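Local coordinates for protein NtrC family transcriptional regulator (Clostridium acetobutylicum ATCC 824, PDB 2Q5C) that probably regulates transcription as a sigma-54-dependent activator of the NtrC family, this piece being its N-terminal PrpR-type domain of two parallel-sheet lobes, at residues A[4-9]-A[28-33]; A[11-16]-A[165-170]; A[21-26]-A[172-177]; A[37-42]-A[62-67]; A[52-57]-A[72-77]. One frame throughout, in Å; residues are numbered along the deposited sequence. Where two conformers were deposited one is given.

Contact 1 (A[4-9]-A[28-33]); sequences SLKIAL and NFIPIT
In the beta-alpha-beta unit that opens the chain, Leu-5 and Ile-7 of segment 4-9 are laced to Ile-30 and Ile-32, while helix 14-27 makes the crossover between the two strands. The parallel ladder alternates from strand to strand: Ile-30 N reaches Leu-5 O at 2.8 Å, Ile-7 N takes Ile-30 O, Ile-32 N returns to Ile-7 O, and Leu-9 N closes on Ile-32 O. On the face that carries Ile-7 and Leu-9, Ile-7 crosses the Phe-29 side chain at about a right angle, its CD1 standing 3.9 Å from the ring centroid, a CH-pi contact. Phe-29 CG, set between its backbone N and carbonyl carbon (chi1 65°), is among the ring atoms that CD1 reaches; Phe-20 and Ile-177 also pack on the ring. On the other face, Ile-30 touches Ser-4 CB with CD1 at 3.6 Å, and its side chain runs beside that of Lys-6, whose NZ goes on to Glu-51 O. A water joins the ends before the ladder, accepting from Leu-5 N and donating to Asn-28 O at 2.6 Å. Such an alternating ladder, its strands bridged by a helix, is typical of parallel sheets in Rossmann-like folds.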
# COMPACT_ATOMS: atom_id res chain seq x y z
N SER A 4 0.68 -4.21 28.18
CA SER A 4 0.86 -3.24 27.10
C SER A 4 0.58 -3.89 25.75
O SER A 4 1.01 -5.01 25.48
CB SER A 4 2.31 -2.78 27.06
OG SER A 4 2.73 -2.22 28.27
N LEU A 5 -0.15 -3.17 24.90
CA LEU A 5 -0.33 -3.64 23.53
C LEU A 5 0.75 -3.08 22.63
O LEU A 5 1.18 -1.95 22.79
CB LEU A 5 -1.71 -3.24 23.01
CG LEU A 5 -2.90 -3.79 23.81
CD1 LEU A 5 -4.24 -3.29 23.26
CD2 LEU A 5 -2.86 -5.31 23.87
N LYS A 6 1.15 -3.90 21.67
CA LYS A 6 2.20 -3.54 20.72
C LYS A 6 1.71 -3.80 19.31
O LYS A 6 1.25 -4.91 19.01
CB LYS A 6 3.45 -4.37 20.97
CG LYS A 6 4.02 -4.20 22.40
CD LYS A 6 5.27 -5.05 22.62
CE LYS A 6 6.43 -4.64 21.72
NZ LYS A 6 7.62 -5.50 22.03
N ILE A 7 1.75 -2.77 18.47
CA ILE A 7 1.31 -2.91 17.08
C ILE A 7 2.38 -2.39 16.16
O ILE A 7 2.87 -1.26 16.34
CB ILE A 7 -0.02 -2.18 16.81
CG1 ILE A 7 -1.09 -2.58 17.83
CG2 ILE A 7 -0.50 -2.42 15.36
CD1 ILE A 7 -2.40 -1.84 17.63
N ALA A 8 2.73 -3.21 15.18
CA ALA A 8 3.69 -2.82 14.14
C ALA A 8 3.01 -2.34 12.89
O ALA A 8 2.10 -2.99 12.40
CB ALA A 8 4.61 -3.96 13.78
N LEU A 9 3.47 -1.22 12.35
CA LEU A 9 3.09 -0.76 11.01
C LEU A 9 4.26 -0.98 10.10
O LEU A 9 5.36 -0.50 10.40
CB LEU A 9 2.70 0.74 11.04
CG LEU A 9 2.51 1.33 9.63
CD1 LEU A 9 1.26 0.77 8.98
CD2 LEU A 9 2.35 2.84 9.75
N ASN A 28 -3.12 4.57 23.28
CA ASN A 28 -2.34 3.86 24.32
C ASN A 28 -1.83 2.46 23.89
O ASN A 28 -2.14 1.46 24.52
CB ASN A 28 -3.10 3.82 25.67
CG ASN A 28 -2.20 3.40 26.85
OD1 ASN A 28 -1.00 3.72 26.91
ND2 ASN A 28 -2.79 2.66 27.80
N PHE A 29 -1.08 2.40 22.80
CA PHE A 29 -0.34 1.17 22.47
C PHE A 29 1.09 1.58 22.10
O PHE A 29 1.34 2.75 21.81
CB PHE A 29 -1.00 0.33 21.35
CG PHE A 29 -1.04 1.01 20.01
CD1 PHE A 29 0.04 0.92 19.15
CD2 PHE A 29 -2.16 1.75 19.62
CE1 PHE A 29 0.01 1.54 17.89
CE2 PHE A 29 -2.21 2.38 18.37
CZ PHE A 29 -1.12 2.28 17.51
N ILE A 30 2.01 0.62 22.15
CA ILE A 30 3.40 0.86 21.80
C ILE A 30 3.51 0.68 20.30
O ILE A 30 3.19 -0.39 19.79
CB ILE A 30 4.34 -0.16 22.51
CG1 ILE A 30 4.16 -0.08 24.04
CG2 ILE A 30 5.78 0.09 22.09
CD1 ILE A 30 4.71 -1.28 24.77
N PRO A 31 3.99 1.71 19.58
CA PRO A 31 4.16 1.58 18.13
C PRO A 31 5.50 1.00 17.76
O PRO A 31 6.54 1.31 18.38
CB PRO A 31 4.11 3.02 17.66
CG PRO A 31 4.75 3.81 18.81
CD PRO A 31 4.38 3.06 20.06
N ILE A 32 5.50 0.21 16.70
CA ILE A 32 6.71 -0.25 16.04
C ILE A 32 6.52 0.14 14.59
O ILE A 32 5.44 -0.10 14.04
CB ILE A 32 6.91 -1.78 16.16
CG1 ILE A 32 7.13 -2.18 17.64
CG2 ILE A 32 8.11 -2.22 15.34
CD1 ILE A 32 5.85 -2.45 18.45
N THR A 33 7.48 0.79 13.96
CA THR A 33 7.40 1.10 12.53
C THR A 33 8.59 0.50 11.81
O THR A 33 9.71 0.51 12.34
CB THR A 33 7.32 2.60 12.24
OG1 THR A 33 8.48 3.23 12.80
CG2 THR A 33 6.07 3.22 12.84
O HOH W 1 -1.13 -0.50 25.91

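Contact 2 (A[11-16]-A[165-170]); sequences SQNENL and TINSGE
At the junction of the two lobes, where the N-terminus of helix 14-27 meets the chain returning from strand 162-165, Asn-13 serves as an N-cap and also faces Asn-167. Its amide is used at both ends. OD1 accepts from Leu-16 N at 3.2 Å, the donor lying in the carbonyl plane on a lone pair; this is the capping bond of the helix. ND2 points across the contact to Asn-167 OD1 at 3.0 Å, but the N-H...O angle of 123° makes this a weak hydrogen bond. The two side chains cross at about a right angle, with their amide planes 79° apart. Asn-13 CG is set anti to its backbone N (chi1 -165°), the position from which the amide reaches back to the start of the helix. The loop before the cap is itself held by an ST turn in which Ser-11 OG accepts from Asn-13 N at 2.9 Å.

Within the first turn of the helix, Leu-16 adds van der Waals packing. Both its methyls rest against Ser-168 CB, CD1 at 3.8 Å; CD2 is also 3.9 Å from Gly-169 O. Ile-76 of strand 73-76 packs against both Leu-16 and Ser-168, so the returning segment is lodged against the first sheet. Gly-169 is in turn the N-cap residue of helix 170-187. Ser-11 OG and Gln-12 OE1 bind a glycerol, probably from the crystallisation liquor, at this junction. Burial is not fully paid for in hydrogen bonds, since Ser-168 N has no partner in the model. A water accepts from Asn-15 ND2 at 3.2 Å and donates to Ser-168 O at 3.3 Å.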
# COMPACT_ATOMS: atom_id res chain seq x y z
N SER A 11 5.40 -0.32 6.26
CA SER A 11 4.93 0.50 5.15
C SER A 11 6.15 1.17 4.55
O SER A 11 7.18 1.25 5.20
CB SER A 11 3.99 1.57 5.73
OG SER A 11 3.57 2.52 4.75
N GLN A 12 6.03 1.68 3.33
CA GLN A 12 7.06 2.55 2.77
C GLN A 12 6.59 4.00 2.72
O GLN A 12 7.31 4.86 2.20
CB GLN A 12 7.45 2.08 1.37
CG GLN A 12 8.08 0.72 1.34
CD GLN A 12 8.50 0.36 -0.05
OE1 GLN A 12 7.66 0.08 -0.92
NE2 GLN A 12 9.79 0.39 -0.27
N ASN A 13 5.41 4.27 3.27
CA ASN A 13 4.79 5.60 3.18
C ASN A 13 5.25 6.42 4.39
O ASN A 13 4.83 6.15 5.52
CB ASN A 13 3.27 5.44 3.16
CG ASN A 13 2.57 6.67 2.72
OD1 ASN A 13 2.39 7.60 3.49
ND2 ASN A 13 2.16 6.71 1.43
N GLU A 14 6.10 7.41 4.15
CA GLU A 14 6.66 8.21 5.24
C GLU A 14 5.60 8.93 6.05
O GLU A 14 5.74 9.08 7.27
CB GLU A 14 7.71 9.20 4.71
CG GLU A 14 8.92 8.52 4.06
CD GLU A 14 9.69 7.58 5.00
OE1 GLU A 14 9.89 7.93 6.19
OE2 GLU A 14 10.12 6.48 4.55
N ASN A 15 4.53 9.38 5.39
CA ASN A 15 3.49 10.11 6.12
C ASN A 15 2.79 9.21 7.12
O ASN A 15 2.56 9.61 8.28
CB ASN A 15 2.48 10.73 5.15
CG ASN A 15 3.02 11.99 4.50
OD1 ASN A 15 4.10 12.49 4.86
ND2 ASN A 15 2.26 12.52 3.55
N LEU A 16 2.48 7.99 6.70
CA LEU A 16 1.88 7.00 7.60
C LEU A 16 2.81 6.63 8.70
O LEU A 16 2.39 6.54 9.85
CB LEU A 16 1.45 5.71 6.88
CG LEU A 16 0.29 5.73 5.88
CD1 LEU A 16 0.03 4.33 5.36
CD2 LEU A 16 -0.95 6.29 6.56
N THR A 165 2.83 7.70 -6.80
CA THR A 165 2.41 6.69 -5.83
C THR A 165 1.03 6.97 -5.29
O THR A 165 0.70 8.11 -4.97
CB THR A 165 3.43 6.64 -4.67
OG1 THR A 165 4.73 6.42 -5.21
CG2 THR A 165 3.13 5.51 -3.75
N ILE A 166 0.23 5.91 -5.17
CA ILE A 166 -1.08 6.02 -4.54
C ILE A 166 -0.85 5.95 -3.05
O ILE A 166 -0.31 4.94 -2.58
CB ILE A 166 -2.00 4.89 -4.97
CG1 ILE A 166 -2.21 4.92 -6.49
CG2 ILE A 166 -3.38 5.00 -4.30
CD1 ILE A 166 -2.86 3.66 -7.01
N ASN A 167 -1.28 6.99 -2.35
CA ASN A 167 -1.03 7.11 -0.90
C ASN A 167 -2.24 6.69 -0.10
O ASN A 167 -3.27 6.35 -0.64
CB ASN A 167 -0.60 8.54 -0.57
CG ASN A 167 0.75 8.90 -1.20
OD1 ASN A 167 1.69 8.08 -1.21
ND2 ASN A 167 0.83 10.10 -1.79
N SER A 168 -2.06 6.73 1.20
CA SER A 168 -3.10 6.45 2.15
C SER A 168 -3.14 7.64 3.06
O SER A 168 -2.19 8.44 3.11
CB SER A 168 -2.73 5.23 2.98
OG SER A 168 -3.79 4.93 3.85
N GLY A 169 -4.21 7.75 3.81
CA GLY A 169 -4.36 8.90 4.67
C GLY A 169 -4.67 8.55 6.10
O GLY A 169 -4.69 7.38 6.50
N GLU A 170 -4.91 9.59 6.87
CA GLU A 170 -5.18 9.46 8.30
C GLU A 170 -6.41 8.63 8.61
O GLU A 170 -6.36 7.77 9.50
CB GLU A 170 -5.25 10.85 8.97
CG GLU A 170 -5.71 10.77 10.42
CD GLU A 170 -5.50 12.05 11.16
OE1 GLU A 170 -4.87 12.97 10.58
OE2 GLU A 170 -5.95 12.12 12.34
O HOH W 2 -0.49 11.20 2.74

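Contact 3 (A[21-26]-A[172-177]); sequences PKLALE and SLRRAI. With SO4 (sulfate ion), chain G.
Arg-174 takes hold of Glu-26 end-on with two nitrogens, a bidentate salt bridge between helix 14-27 and helix 170-187 on one side of the first parallel sheet; the geometry is that of one of two modelled conformers of Glu-26. In it, NH1 reaches Glu-26 OE2 at 2.7 Å and NH2 reaches Glu-26 OE1 at 3.1 Å. Both oxygens lie near the guanidinium plane and are approached on their syn sides, although the carboxylate is turned 35° from that plane. NH1 also donates to sulfate O2 at 2.9 Å, at the edge of the guanidinium; the ion is probably from the crystallisation liquor and is bound by Lys-27 NZ as well. With Glu-170 paired to NE, the two carboxylates and the sulfate would be expected to balance the arginine's charge and restrict its rotation.

Next to the bridge, Leu-23 divides its methyls between polar and apolar neighbours. Its CB points toward helix 170-187, and chi1 -57° sets CG anti to the carbonyl carbon. CD2 sits over one face of the guanidinium, offset toward its rim and 3.4 Å from Arg-174 NH2. The other methyl, CD1, meets Leu-173 CD2 at 3.9 Å and Ile-177 CD1 at 3.7 Å.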
# COMPACT_ATOMS: atom_id res chain seq x y z
N PRO A 21 3.08 6.74 15.34
CA PRO A 21 3.36 6.91 16.76
C PRO A 21 2.50 7.97 17.46
O PRO A 21 2.31 7.90 18.67
CB PRO A 21 4.84 7.34 16.81
CG PRO A 21 5.37 7.11 15.48
CD PRO A 21 4.27 6.96 14.50
N LYS A 22 2.01 8.95 16.70
CA LYS A 22 1.11 9.95 17.27
C LYS A 22 -0.21 9.33 17.61
O LYS A 22 -0.78 9.60 18.68
CB LYS A 22 0.92 11.14 16.33
CG LYS A 22 2.23 11.82 15.97
CD LYS A 22 1.99 12.86 14.89
CE LYS A 22 3.32 13.37 14.33
NZ LYS A 22 3.09 14.40 13.29
N LEU A 23 -0.69 8.46 16.72
CA LEU A 23 -1.94 7.77 17.00
C LEU A 23 -1.79 6.78 18.14
O LEU A 23 -2.73 6.55 18.91
CB LEU A 23 -2.50 7.10 15.75
CG LEU A 23 -2.76 8.02 14.55
CD1 LEU A 23 -3.28 7.24 13.36
CD2 LEU A 23 -3.76 9.11 14.93
N ALA A 24 -0.60 6.21 18.28
CA ALA A 24 -0.33 5.29 19.39
C ALA A 24 -0.45 5.95 20.78
O ALA A 24 -0.88 5.33 21.75
CB ALA A 24 1.02 4.63 19.21
N LEU A 25 -0.10 7.24 20.87
CA LEU A 25 -0.33 8.00 22.11
C LEU A 25 -1.82 8.16 22.45
O LEU A 25 -2.23 8.03 23.61
CB LEU A 25 0.29 9.39 22.02
CG LEU A 25 1.79 9.61 21.96
CD1 LEU A 25 2.01 11.11 22.04
CD2 LEU A 25 2.44 8.95 23.17
N GLU A 26 -2.60 8.42 21.42
CA GLU A 26 -4.03 8.64 21.55
C GLU A 26 -4.79 7.36 21.90
O GLU A 26 -5.83 7.39 22.57
CB GLU A 26 -4.55 9.24 20.24
CG GLU A 26 -6.04 9.48 20.20
CD GLU A 26 -6.50 9.94 18.84
OE1 GLU A 26 -5.74 10.69 18.17
OE2 GLU A 26 -7.63 9.58 18.45
N SER A 172 -7.88 6.27 6.95
CA SER A 172 -7.62 4.86 6.66
C SER A 172 -6.75 4.21 7.76
O SER A 172 -6.98 3.06 8.20
CB SER A 172 -6.92 4.74 5.29
OG SER A 172 -7.83 5.04 4.23
N LEU A 173 -5.75 4.94 8.24
CA LEU A 173 -4.89 4.40 9.28
C LEU A 173 -5.62 4.31 10.61
O LEU A 173 -5.47 3.30 11.30
CB LEU A 173 -3.61 5.24 9.41
CG LEU A 173 -2.59 4.73 10.43
CD1 LEU A 173 -2.19 3.26 10.15
CD2 LEU A 173 -1.35 5.62 10.41
N ARG A 174 -6.44 5.31 10.95
CA ARG A 174 -7.28 5.20 12.17
C ARG A 174 -8.20 4.00 12.13
O ARG A 174 -8.34 3.29 13.15
CB ARG A 174 -8.08 6.48 12.38
CG ARG A 174 -7.23 7.67 12.80
CD ARG A 174 -8.13 8.90 13.01
NE ARG A 174 -7.34 10.00 13.53
CZ ARG A 174 -7.12 10.19 14.83
NH1 ARG A 174 -7.64 9.36 15.74
NH2 ARG A 174 -6.38 11.22 15.22
N ARG A 175 -8.81 3.76 10.97
CA ARG A 175 -9.71 2.60 10.84
C ARG A 175 -8.96 1.30 11.02
O ARG A 175 -9.47 0.35 11.64
CB ARG A 175 -10.43 2.60 9.49
CG ARG A 175 -11.42 3.76 9.31
CD ARG A 175 -12.29 3.52 8.08
NE ARG A 175 -11.60 3.79 6.82
CZ ARG A 175 -11.77 4.90 6.10
NH1 ARG A 175 -12.60 5.86 6.52
NH2 ARG A 175 -11.10 5.06 4.96
N ALA A 176 -7.74 1.21 10.47
CA ALA A 176 -6.95 -0.01 10.61
C ALA A 176 -6.55 -0.25 12.06
O ALA A 176 -6.52 -1.39 12.54
CB ALA A 176 -5.72 0.03 9.69
N ILE A 177 -6.23 0.82 12.78
CA ILE A 177 -5.89 0.70 14.20
C ILE A 177 -7.08 0.20 14.98
O ILE A 177 -6.92 -0.71 15.80
CB ILE A 177 -5.34 2.02 14.76
CG1 ILE A 177 -3.95 2.28 14.18
CG2 ILE A 177 -5.30 2.01 16.30
CD1 ILE A 177 -3.44 3.70 14.42
S SO4 G . -10.75 7.39 15.56
O1 SO4 G . -11.42 6.78 14.40
O2 SO4 G . -9.34 7.03 15.60
O3 SO4 G . -10.90 8.84 15.45
O4 SO4 G . -11.38 6.91 16.80

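Contact 4 (A[37-42]-A[62-67]); sequences SLTRAS and SDYIKK. With SO4 (sulfate ion), chain E.
The segments 38-42 and 62-66 of two helices run 8.2 Å apart at their closest, their N-to-C directions 38° apart, and the backbones come nearest at Ser-42 and Ile-65, whose CA atoms are 4.7 Å apart. Tyr-64 bridges the gap where the helices spread. Its CG is anti to the carbonyl carbon (chi1 -82°), and the ring lies against the first turn of helix 38-48: Leu-38 CA stands over one face, offset toward the rim, and Leu-38 CD2 touches Tyr-64 CD1 at 4.0 Å, the two side chains crossing obliquely. Further round the ring, Thr-39 OG1 comes within 3.4 Å of Tyr-64 CE2, while its hydrogen bond is with Glu-128 OE1. The phenol OH donates to sulfate O4 at 2.6 Å, an atom at the ring edge, near its plane. The ion is probably from the crystallisation liquor and is bound by Asp-129 N too. The hydroxyl also pairs with Glu-128 N, and through that bond it meets the other lobe.

Past the ring the packing is plainer. Ala-41 CB faces Ile-65 CD1 at 4.3 Å, and Ser-42 CB rests 3.7 Å from Tyr-64 O. Ser-42 OG turns back into its own helix and donates to Thr-39 O at 2.7 Å.

In the first lobe these helices lie together on one side of the parallel sheet: Ile-65 reaches down to Ile-55 and Ser-57 of strand 54-58 and to Ser-73 of strand 73-76, while Leu-38 meets Ala-60 at the start of helix 59-66.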
# COMPACT_ATOMS: atom_id res chain seq x y z
N SER A 37 8.37 -3.54 2.07
CA SER A 37 7.20 -4.03 1.33
C SER A 37 7.38 -5.50 0.92
O SER A 37 8.51 -6.03 0.93
CB SER A 37 6.96 -3.19 0.05
OG SER A 37 8.00 -3.44 -0.89
N LEU A 38 6.27 -6.10 0.54
CA LEU A 38 6.26 -7.40 -0.14
C LEU A 38 7.06 -8.48 0.59
O LEU A 38 6.90 -8.64 1.81
CB LEU A 38 6.67 -7.23 -1.60
CG LEU A 38 5.82 -6.20 -2.37
CD1 LEU A 38 6.31 -6.11 -3.82
CD2 LEU A 38 4.34 -6.48 -2.33
N THR A 39 7.91 -9.24 -0.11
CA THR A 39 8.62 -10.35 0.57
C THR A 39 9.49 -9.87 1.72
O THR A 39 9.48 -10.47 2.82
CB THR A 39 9.42 -11.20 -0.44
OG1 THR A 39 8.50 -11.74 -1.39
CG2 THR A 39 10.17 -12.34 0.27
N ARG A 40 10.23 -8.79 1.54
CA ARG A 40 11.06 -8.28 2.62
C ARG A 40 10.22 -7.89 3.85
O ARG A 40 10.63 -8.16 4.99
CB ARG A 40 11.87 -7.08 2.11
CG ARG A 40 12.70 -6.46 3.16
CD ARG A 40 13.80 -5.62 2.56
NE ARG A 40 14.54 -4.96 3.63
CZ ARG A 40 14.18 -3.80 4.18
NH1 ARG A 40 13.09 -3.17 3.75
NH2 ARG A 40 14.90 -3.28 5.16
N ALA A 41 9.05 -7.27 3.62
CA ALA A 41 8.12 -6.97 4.71
C ALA A 41 7.65 -8.22 5.43
O ALA A 41 7.55 -8.20 6.65
CB ALA A 41 6.92 -6.17 4.20
N SER A 42 7.43 -9.31 4.68
CA SER A 42 6.98 -10.55 5.32
C SER A 42 8.09 -11.15 6.20
O SER A 42 7.78 -11.68 7.27
CB SER A 42 6.48 -11.55 4.26
OG SER A 42 7.52 -12.14 3.55
N SER A 62 0.23 -6.53 2.60
CA SER A 62 -0.61 -7.16 3.61
C SER A 62 -0.91 -8.63 3.27
O SER A 62 -1.04 -9.46 4.17
CB SER A 62 -1.88 -6.33 3.86
OG SER A 62 -2.79 -6.40 2.79
N ASP A 63 -1.00 -8.94 1.98
CA ASP A 63 -1.20 -10.31 1.52
C ASP A 63 0.03 -11.17 1.83
O ASP A 63 -0.08 -12.30 2.34
CB ASP A 63 -1.49 -10.29 0.02
CG ASP A 63 -1.99 -11.61 -0.51
OD1 ASP A 63 -2.71 -12.32 0.22
OD2 ASP A 63 -1.68 -11.92 -1.67
N TYR A 64 1.22 -10.64 1.55
CA TYR A 64 2.47 -11.34 1.88
C TYR A 64 2.60 -11.59 3.38
O TYR A 64 3.03 -12.66 3.81
CB TYR A 64 3.67 -10.54 1.35
CG TYR A 64 3.93 -10.80 -0.13
CD1 TYR A 64 3.21 -10.14 -1.11
CD2 TYR A 64 4.88 -11.73 -0.51
CE1 TYR A 64 3.42 -10.44 -2.48
CE2 TYR A 64 5.13 -12.02 -1.85
CZ TYR A 64 4.39 -11.34 -2.81
OH TYR A 64 4.63 -11.67 -4.12
N ILE A 65 2.22 -10.59 4.17
CA ILE A 65 2.29 -10.75 5.62
C ILE A 65 1.25 -11.74 6.13
O ILE A 65 1.60 -12.60 6.94
CB ILE A 65 2.17 -9.37 6.30
CG1 ILE A 65 3.43 -8.57 5.99
CG2 ILE A 65 2.00 -9.51 7.83
CD1 ILE A 65 3.41 -7.12 6.45
N LYS A 66 0.02 -11.63 5.67
CA LYS A 66 -1.03 -12.49 6.22
C LYS A 66 -0.71 -13.96 5.99
O LYS A 66 -0.99 -14.77 6.86
CB LYS A 66 -2.38 -12.16 5.62
CG LYS A 66 -3.54 -12.94 6.27
CD LYS A 66 -4.89 -12.51 5.70
CE LYS A 66 -6.01 -12.69 6.73
NZ LYS A 66 -5.96 -11.61 7.78
N LYS A 67 -0.11 -14.28 4.85
CA LYS A 67 0.17 -15.68 4.50
C LYS A 67 1.36 -16.24 5.26
O LYS A 67 1.63 -17.45 5.18
CB LYS A 67 0.37 -15.86 3.00
CG LYS A 67 -0.87 -15.53 2.19
CD LYS A 67 -0.74 -16.00 0.75
CE LYS A 67 -1.72 -15.29 -0.17
NZ LYS A 67 -3.10 -15.23 0.37
S SO4 E . 6.83 -14.08 -5.18
O1 SO4 E . 6.91 -15.32 -5.95
O2 SO4 E . 7.93 -13.96 -4.23
O3 SO4 E . 6.92 -12.99 -6.15
O4 SO4 E . 5.57 -14.06 -4.45

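Contact 5 (A[52-57]-A[72-77]); sequences VDAIIS and PSISIK
A single water is gripped by three groups of the two strands: Ser-57 OG at 2.7 Å, Ser-73 OG at 2.8 Å, and Ile-74 O, to which it donates at 3.0 Å. It lies on the face of the sheet that carries the two serines and links residues that are not directly paired, Ser-57 standing beside Ser-75 and Ser-73 beside Ile-55. A chi1 of 65° sets Ser-57 OG between its own backbone N and carbonyl carbon, where it meets the water.

The backbone ladder joins the same strands. Ile-55 N binds Pro-72 O, Ile-74 N binds Ile-55 O, Ser-57 N binds Ile-74 O, and Ile-76 N meets Ser-57 O at 2.7 Å with an N-H...O angle of 173°. Ile-74 O thus receives both the Ser-57 amide and the water. The strands are those of a beta-alpha-beta unit, with helix 59-66 as the crossover, and strand 73-76 is the edge of the first sheet within this chain. Helix 59-66 covers the serine face, to which Ile-55 also belongs and where Ser-62 OG bonds to Ser-75 OG.

Ile-56, Ile-74 and Ile-76 pack toward helix 170-187. Ile-56 and Ile-76 cross at about a right angle, Ile-56 CG2 lying 3.7 Å from Ile-76 CG1, whereas Ile-56 and Ile-74 cross at a slant, CG1 of Ile-56 lying 4.2 Å from CB of Ile-74. Ile-74 CD1 extends back to Ala-54 CB at 4.1 Å. At the start of the pair, the Pro-72 ring brings its CD to 3.4 Å from Asp-53 O.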
# COMPACT_ATOMS: atom_id res chain seq x y z
N VAL A 52 4.95 -8.74 19.08
CA VAL A 52 3.88 -7.75 18.93
C VAL A 52 2.52 -8.44 18.92
O VAL A 52 2.45 -9.68 18.69
CB VAL A 52 4.03 -6.87 17.65
CG1 VAL A 52 5.40 -6.20 17.63
CG2 VAL A 52 3.83 -7.69 16.37
N ASP A 53 1.47 -7.66 19.14
CA ASP A 53 0.09 -8.20 19.20
C ASP A 53 -0.60 -8.21 17.83
O ASP A 53 -1.51 -8.98 17.59
CB ASP A 53 -0.76 -7.42 20.18
CG ASP A 53 -0.24 -7.53 21.59
OD1 ASP A 53 -0.48 -8.59 22.20
OD2 ASP A 53 0.44 -6.61 22.07
N ALA A 54 -0.18 -7.33 16.94
CA ALA A 54 -0.79 -7.26 15.61
C ALA A 54 0.15 -6.50 14.68
O ALA A 54 0.99 -5.75 15.13
CB ALA A 54 -2.13 -6.53 15.67
N ILE A 55 -0.05 -6.70 13.37
CA ILE A 55 0.69 -6.02 12.31
C ILE A 55 -0.33 -5.34 11.41
O ILE A 55 -1.38 -5.92 11.11
CB ILE A 55 1.55 -6.96 11.54
CG1 ILE A 55 2.63 -7.52 12.50
CG2 ILE A 55 2.27 -6.24 10.37
CD1 ILE A 55 3.32 -8.75 12.01
N ILE A 56 -0.04 -4.09 11.01
CA ILE A 56 -0.81 -3.32 10.03
C ILE A 56 0.07 -3.07 8.82
O ILE A 56 1.27 -2.73 8.95
CB ILE A 56 -1.32 -1.97 10.63
CG1 ILE A 56 -2.26 -2.19 11.82
CG2 ILE A 56 -1.95 -1.14 9.52
CD1 ILE A 56 -2.61 -0.93 12.57
N SER A 57 -0.50 -3.21 7.63
CA SER A 57 0.23 -2.96 6.38
C SER A 57 -0.80 -2.65 5.32
O SER A 57 -1.97 -2.59 5.64
CB SER A 57 1.18 -4.10 6.02
OG SER A 57 0.43 -5.27 5.74
N PRO A 72 -2.61 -11.54 14.30
CA PRO A 72 -3.48 -10.66 13.50
C PRO A 72 -2.71 -9.74 12.54
O PRO A 72 -1.74 -9.08 12.95
CB PRO A 72 -4.20 -9.84 14.55
CG PRO A 72 -4.28 -10.77 15.75
CD PRO A 72 -2.94 -11.46 15.74
N SER A 73 -3.12 -9.77 11.27
CA SER A 73 -2.55 -8.99 10.17
C SER A 73 -3.71 -8.17 9.62
O SER A 73 -4.68 -8.73 9.11
CB SER A 73 -1.97 -9.89 9.06
OG SER A 73 -1.54 -9.11 7.92
N ILE A 74 -3.61 -6.85 9.72
CA ILE A 74 -4.69 -5.95 9.29
C ILE A 74 -4.21 -5.23 8.04
O ILE A 74 -3.06 -4.78 7.97
CB ILE A 74 -5.04 -4.93 10.40
CG1 ILE A 74 -5.70 -5.64 11.59
CG2 ILE A 74 -5.94 -3.82 9.89
CD1 ILE A 74 -4.70 -6.38 12.51
N SER A 75 -5.10 -5.14 7.05
CA SER A 75 -4.80 -4.49 5.81
C SER A 75 -5.45 -3.11 5.75
O SER A 75 -6.65 -3.00 5.95
CB SER A 75 -5.34 -5.32 4.66
OG SER A 75 -4.85 -4.76 3.47
N ILE A 76 -4.65 -2.07 5.50
CA ILE A 76 -5.20 -0.75 5.12
C ILE A 76 -5.64 -0.89 3.66
O ILE A 76 -4.84 -1.28 2.81
CB ILE A 76 -4.15 0.38 5.23
CG1 ILE A 76 -3.59 0.50 6.67
CG2 ILE A 76 -4.76 1.70 4.75
CD1 ILE A 76 -2.21 1.24 6.71
N LYS A 77 -6.92 -0.63 3.40
CA LYS A 77 -7.40 -0.76 2.01
C LYS A 77 -7.01 0.47 1.21
O LYS A 77 -7.14 1.58 1.73
CB LYS A 77 -8.91 -0.95 1.97
CG LYS A 77 -9.44 -2.08 2.87
CD LYS A 77 -8.83 -3.44 2.52
CE LYS A 77 -9.26 -4.50 3.54
NZ LYS A 77 -8.73 -5.87 3.20
O HOH W 3 -0.63 -6.47 7.91

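How the contacts relate
From the N terminus, contact 1 closes the first beta-alpha-beta loop, pairing strand 6-11 with strand 30-35 across helix 14-27. Contacts 4 and 5 come later in series with it and cross each other, tying two helices and the last two strands of the same sheet; they meet where helix 59-66 lies on the serine face of the strands. Contacts 1 and 5 share that sheet through the neighbouring strands 6-11 and 54-58. Contacts 2 and 3 span most of the chain, enclosing 4 and 5 while crossing contact 1 and each other. They bring the chain back from the second lobe, so that helix 170-187 packs against helix 14-27 and the first sheet.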